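Local coordinates for protein arylmalonate decarboxylase (Bordetella bronchiseptica, PDB 3IXM) that catalyses the decarboxylation of 2-aryl-2-methylmalonates to 2-arylpropionates, releasing carbon dioxide and taking up a proton, at residues A107-L112 / A136-E141; R119-T124 / E176-S181; G147-G152 / V168-R173; D182-S187 / L204-V209. The protein carries 1 engineered substitution. All coordinates share one frame; numbering follows the deposited sequence.

Contact 1: A107-L112 / A136-E141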
# COMPACT_ATOMS: atom_id res chain seq x y z
N ALA A 107 6.37 1.31 1.00
CA ALA A 107 6.05 0.12 1.73
C ALA A 107 6.04 -1.08 0.80
O ALA A 107 6.59 -2.11 1.12
CB ALA A 107 4.69 0.26 2.48
N VAL A 108 5.41 -0.91 -0.36
CA VAL A 108 5.29 -1.96 -1.37
C VAL A 108 6.69 -2.35 -1.87
O VAL A 108 7.02 -3.54 -1.92
CB VAL A 108 4.36 -1.48 -2.52
CG1 VAL A 108 4.56 -2.30 -3.87
CG2 VAL A 108 2.86 -1.52 -2.01
N LEU A 109 7.49 -1.36 -2.22
CA LEU A 109 8.87 -1.63 -2.64
C LEU A 109 9.64 -2.40 -1.60
O LEU A 109 10.37 -3.36 -1.94
CB LEU A 109 9.59 -0.32 -2.95
CG LEU A 109 9.16 0.48 -4.16
CD1 LEU A 109 10.07 1.68 -4.20
CD2 LEU A 109 9.24 -0.31 -5.49
N ASN A 110 9.50 -1.98 -0.35
CA ASN A 110 10.17 -2.60 0.76
C ASN A 110 9.75 -4.06 0.93
O ASN A 110 10.60 -4.91 1.25
CB ASN A 110 9.91 -1.82 2.06
CG ASN A 110 10.80 -0.58 2.19
OD1 ASN A 110 11.74 -0.39 1.41
ND2 ASN A 110 10.51 0.26 3.18
N GLY A 111 8.45 -4.34 0.75
CA GLY A 111 7.93 -5.71 0.87
C GLY A 111 8.42 -6.60 -0.25
O GLY A 111 8.83 -7.74 0.01
N LEU A 112 8.39 -6.09 -1.48
CA LEU A 112 8.86 -6.86 -2.64
C LEU A 112 10.36 -7.21 -2.54
O LEU A 112 10.78 -8.33 -2.83
CB LEU A 112 8.63 -6.06 -3.90
CG LEU A 112 7.43 -6.30 -4.84
CD1 LEU A 112 6.42 -7.38 -4.49
CD2 LEU A 112 6.82 -4.97 -5.23
N ALA A 136 4.85 1.57 -14.44
CA ALA A 136 5.94 2.55 -14.71
C ALA A 136 6.78 2.86 -13.48
O ALA A 136 8.01 2.95 -13.57
CB ALA A 136 5.36 3.84 -15.29
N PHE A 137 6.11 3.03 -12.34
CA PHE A 137 6.77 3.23 -11.05
C PHE A 137 7.65 2.05 -10.67
O PHE A 137 8.78 2.21 -10.21
CB PHE A 137 5.70 3.51 -9.95
CG PHE A 137 6.25 3.55 -8.54
CD1 PHE A 137 6.85 4.70 -8.05
CD2 PHE A 137 6.12 2.44 -7.70
CE1 PHE A 137 7.36 4.74 -6.75
CE2 PHE A 137 6.62 2.46 -6.40
CZ PHE A 137 7.26 3.61 -5.93
N LEU A 138 7.14 0.83 -10.84
CA LEU A 138 7.90 -0.33 -10.43
C LEU A 138 9.06 -0.52 -11.40
O LEU A 138 10.12 -0.90 -10.96
CB LEU A 138 7.06 -1.61 -10.36
CG LEU A 138 5.90 -1.66 -9.35
CD1 LEU A 138 4.91 -2.75 -9.70
CD2 LEU A 138 6.41 -1.83 -7.95
N ALA A 139 8.85 -0.27 -12.69
CA ALA A 139 9.97 -0.29 -13.68
C ALA A 139 11.12 0.67 -13.28
O ALA A 139 12.30 0.36 -13.46
CB ALA A 139 9.49 0.02 -15.08
N GLU A 140 10.77 1.82 -12.70
CA GLU A 140 11.74 2.83 -12.29
C GLU A 140 12.54 2.36 -11.10
O GLU A 140 13.61 2.90 -10.81
CB GLU A 140 11.04 4.09 -11.82
CG GLU A 140 10.56 5.05 -12.84
CD GLU A 140 10.17 6.37 -12.14
OE1 GLU A 140 10.97 7.34 -12.15
OE2 GLU A 140 9.06 6.42 -11.54
N GLU A 141 12.01 1.38 -10.39
CA GLU A 141 12.58 0.92 -9.16
C GLU A 141 13.27 -0.42 -9.32
O GLU A 141 13.49 -1.12 -8.35
CB GLU A 141 11.52 0.86 -8.06
CG GLU A 141 10.96 2.23 -7.67
CD GLU A 141 11.91 3.04 -6.81
OE1 GLU A 141 12.95 2.51 -6.36
OE2 GLU A 141 11.58 4.22 -6.56
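Leu109 of helix 104-114 packs against Phe137, Leu138 and Glu141 at the end of helix 128-140, a buried, mostly apolar helix-helix contact beside the second of the two parallel alpha/beta sheets of this racemase-like fold. Over these short segments the axes cross at -54° and stay 11.7 Å apart at their closest, so side chains rather than backbones span the gap. Leu109 and Phe137 reach out from opposite directions, and Leu109 CD1 meets Phe137 CZ at 3.8 Å, oblique to the ring. The ring gets there because Phe137 holds CG anti to its own N (chi1 172°), which swings it toward helix 104-114. Toward the sheet, the CD2 methyl of Leu138 sits 4.0 Å from Leu109 CD2 and touches Leu112 CD2 as well. Both Leu112 and Leu138 also lie on Val120 of strand 119-124, so the helix pair and the sheet close over one hydrophobic layer. Glu141, just past the helix, bends at chi2 (-76°) and lays its aliphatic part across Leu109 at about a right angle, while its carboxylate makes a long, weak ion pair with Arg113. The carboxylate carbon, Glu141 CD, rests 3.5 Å from Leu109 CD1.

Contact 2: R119-T124 / E176-S181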
# COMPACT_ATOMS: atom_id res chain seq x y z
N ARG A 119 10.57 -9.96 -10.57
CA ARG A 119 9.65 -10.12 -11.70
C ARG A 119 8.26 -10.21 -11.09
O ARG A 119 7.90 -11.22 -10.52
CB ARG A 119 10.03 -11.37 -12.48
CG ARG A 119 11.42 -11.25 -13.12
CD ARG A 119 11.69 -12.44 -14.07
NE ARG A 119 10.83 -12.34 -15.23
CZ ARG A 119 11.09 -11.58 -16.29
NH1 ARG A 119 12.22 -10.88 -16.35
NH2 ARG A 119 10.22 -11.53 -17.29
N VAL A 120 7.50 -9.11 -11.17
CA VAL A 120 6.29 -9.01 -10.35
C VAL A 120 5.00 -8.95 -11.18
O VAL A 120 4.88 -8.10 -12.07
CB VAL A 120 6.36 -7.82 -9.31
CG1 VAL A 120 6.30 -6.44 -10.02
CG2 VAL A 120 5.21 -7.94 -8.28
N ALA A 121 4.07 -9.88 -10.89
CA ALA A 121 2.73 -9.90 -11.52
C ALA A 121 1.79 -8.99 -10.73
O ALA A 121 1.87 -8.95 -9.51
CB ALA A 121 2.17 -11.33 -11.57
N LEU A 122 0.96 -8.21 -11.41
CA LEU A 122 0.07 -7.28 -10.71
C LEU A 122 -1.34 -7.82 -10.67
O LEU A 122 -1.86 -8.32 -11.67
CB LEU A 122 0.08 -5.89 -11.36
CG LEU A 122 1.47 -5.32 -11.67
CD1 LEU A 122 1.28 -3.94 -12.22
CD2 LEU A 122 2.27 -5.26 -10.41
N ALA A 123 -1.95 -7.72 -9.51
CA ALA A 123 -3.36 -8.06 -9.33
C ALA A 123 -3.99 -6.82 -8.66
O ALA A 123 -3.71 -6.54 -7.53
CB ALA A 123 -3.48 -9.30 -8.45
N THR A 124 -4.80 -6.06 -9.38
CA THR A 124 -5.26 -4.80 -8.82
C THR A 124 -6.77 -4.55 -8.96
O THR A 124 -7.49 -5.31 -9.61
CB THR A 124 -4.56 -3.60 -9.48
OG1 THR A 124 -5.21 -3.35 -10.73
CG2 THR A 124 -3.03 -3.84 -9.64
N GLU A 176 -1.07 -17.01 -13.82
CA GLU A 176 -1.17 -17.91 -14.98
C GLU A 176 -0.75 -17.22 -16.24
O GLU A 176 -0.16 -17.85 -17.13
CB GLU A 176 -2.61 -18.38 -15.22
CG GLU A 176 -3.15 -19.22 -14.11
CD GLU A 176 -4.62 -19.59 -14.29
OE1 GLU A 176 -5.03 -20.56 -13.62
OE2 GLU A 176 -5.37 -18.92 -15.05
N ALA A 177 -1.09 -15.93 -16.31
CA ALA A 177 -0.84 -15.08 -17.44
C ALA A 177 0.62 -14.67 -17.55
O ALA A 177 1.07 -14.27 -18.62
CB ALA A 177 -1.68 -13.82 -17.32
N ALA A 178 1.34 -14.71 -16.42
CA ALA A 178 2.73 -14.23 -16.36
C ALA A 178 3.51 -15.25 -15.56
O ALA A 178 3.95 -14.96 -14.45
CB ALA A 178 2.80 -12.85 -15.70
N PRO A 179 3.64 -16.49 -16.10
CA PRO A 179 4.20 -17.56 -15.28
C PRO A 179 5.67 -17.38 -14.88
O PRO A 179 6.16 -18.11 -14.02
CB PRO A 179 4.03 -18.80 -16.17
CG PRO A 179 4.07 -18.27 -17.57
CD PRO A 179 3.29 -16.96 -17.46
N ASP A 180 6.36 -16.43 -15.51
CA ASP A 180 7.77 -16.11 -15.24
C ASP A 180 7.97 -15.27 -13.96
O ASP A 180 9.11 -14.98 -13.55
CB ASP A 180 8.36 -15.35 -16.44
CG ASP A 180 7.48 -14.14 -16.87
OD1 ASP A 180 6.26 -14.31 -17.09
OD2 ASP A 180 8.03 -13.01 -16.99
N SER A 181 6.86 -14.90 -13.33
CA SER A 181 6.87 -13.95 -12.21
C SER A 181 7.47 -14.60 -10.97
O SER A 181 7.27 -15.80 -10.74
CB SER A 181 5.45 -13.50 -11.90
OG SER A 181 4.87 -12.89 -13.02
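Ser181 and Ala121 form the tight, buried half of this contact, while Arg119 and Asp180 make its outer, polar half. The turn after helix 164-177 is laid along the start of strand 119-124 and leads into strand 183-187, that strand's neighbour in the parallel sheet: it is the helix-to-strand connection of a beta-alpha-beta crossover. On the inner side Ala121 CB presses on Ser181 OG at 3.4 Å, and the methyl of Ala178 adds a looser apolar touch, 4.4 Å from Ala121 CB. The backbone comes close too: Arg119 O lies 3.4 Å from Ser181 CA. A type I turn from Ala178 to Ser181 shapes this part, and Ala178 O receives both Ser181 N, at 3.1 Å, and Ser181 OG, at 2.7 Å. The hydroxyl also has a hydrogen bond with Thr146 OG1 of strand 144-150, which ties the turn to a second strand.

Toward solvent the packing gives way to charge. Asp180 takes chi1 51°, CG lodged between its own N and carbonyl carbon, and OD2 turns back to Arg119. Arg119 NH2 donates to Asp180 OD2 at 2.7 Å, almost straight at 173° and in the guanidinium plane. NE adds a weak, bent bond to the same oxygen. The two flat groups are tilted 48° against each other, unlike a coplanar two-pronged pair. The chemistry is therefore split: hydrogen bonds fix the buried hydroxyl and turn, while a salt bridge through a single carboxylate oxygen joins the more exposed end.

Contact 3: G147-G152 / V168-R173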
# COMPACT_ATOMS: atom_id res chain seq x y z
N GLY A 147 2.92 -8.45 -15.93
CA GLY A 147 1.56 -8.48 -16.45
C GLY A 147 0.63 -7.97 -15.35
O GLY A 147 1.08 -7.72 -14.24
N CYS A 148 -0.65 -7.85 -15.67
CA CYS A 148 -1.61 -7.30 -14.71
C CYS A 148 -2.98 -7.87 -15.03
O CYS A 148 -3.37 -7.97 -16.21
CB CYS A 148 -1.62 -5.77 -14.75
SG CYS A 148 -2.76 -4.92 -13.54
N ARG A 149 -3.68 -8.26 -13.98
CA ARG A 149 -5.09 -8.58 -14.07
C ARG A 149 -5.83 -7.76 -13.03
O ARG A 149 -5.35 -7.60 -11.90
CB ARG A 149 -5.31 -10.05 -13.77
CG ARG A 149 -6.79 -10.51 -13.99
CD ARG A 149 -7.13 -10.72 -15.45
NE ARG A 149 -8.39 -11.46 -15.58
CZ ARG A 149 -8.51 -12.72 -16.00
NH1 ARG A 149 -7.45 -13.42 -16.38
NH2 ARG A 149 -9.70 -13.28 -16.05
N SER A 150 -6.98 -7.20 -13.42
CA SER A 150 -7.73 -6.29 -12.53
C SER A 150 -9.15 -6.74 -12.28
O SER A 150 -9.75 -7.37 -13.15
CB SER A 150 -7.74 -4.86 -13.10
OG SER A 150 -6.41 -4.45 -13.28
N LEU A 151 -9.69 -6.40 -11.12
CA LEU A 151 -11.08 -6.78 -10.75
C LEU A 151 -12.13 -6.16 -11.65
O LEU A 151 -13.19 -6.76 -11.89
CB LEU A 151 -11.38 -6.37 -9.29
CG LEU A 151 -10.75 -7.26 -8.21
CD1 LEU A 151 -11.11 -6.69 -6.83
CD2 LEU A 151 -11.34 -8.64 -8.34
N GLY A 152 -11.86 -4.93 -12.09
CA GLY A 152 -12.72 -4.21 -13.06
C GLY A 152 -14.10 -3.85 -12.51
O GLY A 152 -15.08 -3.85 -13.27
N VAL A 168 -8.26 -14.34 -4.34
CA VAL A 168 -7.37 -15.46 -4.62
C VAL A 168 -7.40 -15.78 -6.12
O VAL A 168 -6.35 -15.98 -6.73
CB VAL A 168 -7.79 -16.72 -3.80
CG1 VAL A 168 -6.98 -17.93 -4.28
CG2 VAL A 168 -7.53 -16.48 -2.30
N ASP A 169 -8.60 -15.87 -6.69
CA ASP A 169 -8.76 -16.18 -8.10
C ASP A 169 -8.09 -15.11 -8.94
O ASP A 169 -7.43 -15.42 -9.95
CB ASP A 169 -10.24 -16.30 -8.48
CG ASP A 169 -10.90 -17.56 -7.87
OD1 ASP A 169 -12.15 -17.63 -7.88
OD2 ASP A 169 -10.14 -18.44 -7.37
N LEU A 170 -8.30 -13.85 -8.55
CA LEU A 170 -7.60 -12.75 -9.21
C LEU A 170 -6.06 -12.97 -9.28
O LEU A 170 -5.42 -12.78 -10.33
CB LEU A 170 -7.94 -11.42 -8.51
CG LEU A 170 -7.30 -10.22 -9.22
CD1 LEU A 170 -8.09 -9.91 -10.52
CD2 LEU A 170 -7.30 -9.05 -8.27
N CYS A 171 -5.45 -13.34 -8.15
CA CYS A 171 -4.00 -13.54 -8.13
C CYS A 171 -3.57 -14.75 -8.97
O CYS A 171 -2.50 -14.75 -9.61
CB CYS A 171 -3.49 -13.67 -6.69
SG CYS A 171 -3.64 -12.18 -5.71
N VAL A 172 -4.39 -15.79 -8.96
CA VAL A 172 -4.05 -16.99 -9.73
C VAL A 172 -4.09 -16.66 -11.21
O VAL A 172 -3.19 -17.05 -11.95
CB VAL A 172 -5.01 -18.15 -9.38
CG1 VAL A 172 -4.82 -19.33 -10.36
CG2 VAL A 172 -4.81 -18.57 -7.89
N ARG A 173 -5.13 -15.94 -11.63
CA ARG A 173 -5.23 -15.41 -12.99
C ARG A 173 -4.03 -14.61 -13.44
O ARG A 173 -3.50 -14.82 -14.55
CB ARG A 173 -6.40 -14.44 -13.05
CG ARG A 173 -7.55 -14.97 -13.74
CD ARG A 173 -8.18 -15.98 -12.93
NE ARG A 173 -7.67 -17.34 -13.08
CZ ARG A 173 -8.32 -18.37 -12.56
NH1 ARG A 173 -9.48 -18.12 -11.93
NH2 ARG A 173 -7.87 -19.61 -12.66
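Leu170 of helix 164-177 reaches across to Arg149, Ser150 and Leu151, where strand 144-150 ends against the helix. Its conformation decides the fit: CG stands anti to the backbone N (chi1 -177°), which carries the branched end over to the strand although the bond to CB does not head straight for it. Leu170 CD1 then sits 3.8 Å from Arg149 CG and equally close to the carbonyl carbon of Ser150. The other branch, Leu170 CD2, meets Leu151 CG at 3.9 Å, the two leucines crossing at about a right angle.

Nearer the surface the two arginines lie side by side and point the same way. Arg149 bends at chi2 (78°), and its guanidinium is drawn alongside Arg173, so that the CG methylene of Arg173 lies against one face of the group, near its NH1 rim. The approach is very tight, and its exact closeness is doubtful. Arg173 itself is folded, its end leading away to a salt bridge with Glu176. Arg149 NH1 and Arg173 NE remain 5.1 Å apart, with the Arg173 end paired to Glu176 rather than facing its neighbour.

The strand and helix run nearly antiparallel, 153° apart with axes 8.1 Å from each other, as in the first half of a beta-alpha-beta crossover, here completed by strand 183-187.

Contact 4: D182-S187 / L204-V209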
# COMPACT_ATOMS: atom_id res chain seq x y z
N ASP A 182 8.22 -13.79 -10.22
CA ASP A 182 8.86 -14.08 -8.93
C ASP A 182 7.91 -13.94 -7.74
O ASP A 182 8.21 -14.38 -6.63
CB ASP A 182 9.91 -12.98 -8.67
CG ASP A 182 11.22 -13.25 -9.28
OD1 ASP A 182 11.45 -14.39 -9.77
OD2 ASP A 182 12.04 -12.32 -9.30
N GLY A 183 6.81 -13.24 -7.94
CA GLY A 183 5.95 -12.83 -6.82
C GLY A 183 4.85 -11.97 -7.36
O GLY A 183 4.88 -11.56 -8.53
N ILE A 184 3.86 -11.72 -6.51
CA ILE A 184 2.62 -11.03 -6.90
C ILE A 184 2.42 -9.79 -6.01
O ILE A 184 2.56 -9.88 -4.79
CB ILE A 184 1.37 -11.99 -6.77
CG1 ILE A 184 1.49 -13.16 -7.78
CG2 ILE A 184 0.04 -11.20 -6.97
CD1 ILE A 184 0.51 -14.26 -7.53
N LEU A 185 2.11 -8.65 -6.64
CA LEU A 185 1.66 -7.47 -5.89
C LEU A 185 0.16 -7.39 -6.02
O LEU A 185 -0.36 -7.20 -7.14
CB LEU A 185 2.27 -6.21 -6.47
CG LEU A 185 1.81 -4.86 -5.92
CD1 LEU A 185 2.11 -4.84 -4.45
CD2 LEU A 185 2.54 -3.68 -6.65
N LEU A 186 -0.53 -7.58 -4.88
CA LEU A 186 -1.98 -7.42 -4.77
C LEU A 186 -2.22 -5.98 -4.30
O LEU A 186 -1.91 -5.64 -3.17
CB LEU A 186 -2.54 -8.43 -3.74
CG LEU A 186 -4.06 -8.46 -3.47
CD1 LEU A 186 -4.85 -8.66 -4.80
CD2 LEU A 186 -4.40 -9.61 -2.53
N SER A 187 -2.73 -5.14 -5.18
CA SER A 187 -2.96 -3.75 -4.83
C SER A 187 -4.43 -3.42 -5.09
O SER A 187 -4.83 -2.98 -6.17
CB SER A 187 -1.99 -2.84 -5.59
OG SER A 187 -1.94 -1.55 -5.00
N LEU A 204 0.08 -21.17 -5.16
CA LEU A 204 1.06 -20.86 -6.21
C LEU A 204 2.52 -21.08 -5.90
O LEU A 204 3.30 -21.23 -6.83
CB LEU A 204 0.88 -19.43 -6.71
CG LEU A 204 -0.49 -19.17 -7.34
CD1 LEU A 204 -0.56 -17.68 -7.64
CD2 LEU A 204 -0.69 -20.01 -8.61
N GLY A 205 2.90 -21.09 -4.63
CA GLY A 205 4.31 -21.24 -4.24
C GLY A 205 5.17 -20.04 -4.59
O GLY A 205 6.38 -20.16 -4.91
N VAL A 206 4.56 -18.87 -4.54
CA VAL A 206 5.22 -17.65 -4.91
C VAL A 206 4.71 -16.58 -3.90
O VAL A 206 3.52 -16.58 -3.58
CB VAL A 206 4.87 -17.38 -6.39
CG1 VAL A 206 3.97 -16.19 -6.58
CG2 VAL A 206 6.07 -17.44 -7.32
N PRO A 207 5.60 -15.70 -3.37
CA PRO A 207 5.15 -14.82 -2.28
C PRO A 207 4.29 -13.64 -2.79
O PRO A 207 4.44 -13.20 -3.94
CB PRO A 207 6.47 -14.30 -1.70
CG PRO A 207 7.35 -14.22 -2.88
CD PRO A 207 6.99 -15.42 -3.75
N VAL A 208 3.41 -13.15 -1.94
CA VAL A 208 2.50 -12.06 -2.29
C VAL A 208 2.72 -10.86 -1.36
O VAL A 208 2.78 -11.03 -0.12
CB VAL A 208 1.03 -12.55 -2.16
CG1 VAL A 208 0.03 -11.40 -2.33
CG2 VAL A 208 0.77 -13.66 -3.14
N VAL A 209 2.81 -9.67 -1.96
CA VAL A 209 2.77 -8.42 -1.20
C VAL A 209 1.41 -7.76 -1.45
O VAL A 209 1.02 -7.56 -2.62
CB VAL A 209 3.89 -7.46 -1.68
CG1 VAL A 209 3.75 -6.04 -1.08
CG2 VAL A 209 5.29 -8.06 -1.33
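A beta-alpha-beta unit closes here: strand 183-187 leads through helix 196-204 into strand 208-210, and Ile184 and Leu185 pair in parallel with Val208 and Val209. Three backbone hydrogen bonds step along the ladder. Ile184 N donates to Pro207 O at 3.0 Å. Val209 N then gives to Ile184 O at 2.8 Å, and the shortest of the three runs from Leu186 N to Val209 O, at 2.7 Å. Ile184 O and Val209 O each accept an additional CA-H contact, from Val208 CA and Leu185 CA respectively.

Ile184 and Val208 face the same side of the sheet, toward helices 164-177 and 196-204. Ile184 CB lies 4.0 Å from Val208 CG2, and the far end of Ile184, extended with chi2 168°, pushes CD1 to within 3.6 Å of Leu204 CD1 while also touching Val206 CG1. Leu204 is the last helical residue, so the sheet and the helix end share this hydrophobic patch. On the opposite face Leu185 CD1 packs 3.9 Å from Val209 CG1, next to helix 104-114. Before the paired strands, Pro207 CD approaches Asp182 O to 3.3 Å, and Gly183 CA comes close to Pro207 O.

Val208 N, which has no role in the ladder, is taken up by Glu201 OE2 of helix 196-204. Every oxygen named in the ladder thus has a well-directed N-H partner in a buried setting, and with apolar side chains packed on both faces these bonds are probably little exposed to competition from water.

How the contacts relate
Along the chain, contact 1 and contact 2 cross, contact 3 falls between the two segments of contact 2, and contact 4 follows last. Contacts 2, 3 and 4 share the four-stranded parallel sheet ordered 144-150, 119-124, 183-187, 208-210, with centres 8 to 11 Å apart. Contacts 2 and 3 both use helix 164-177, on whose side of the sheet Cys171 of contact 3 meets Leu186 of contact 4. Contact 1, its centre 13 to 14 Å from those of contacts 4 and 2, packs on the other face: Leu138 reaches Val120 and Leu122, and Leu112 reaches Val209. Helices on both faces thus bury the sheet of this half of the chain; contacts 1 and 3 do not touch.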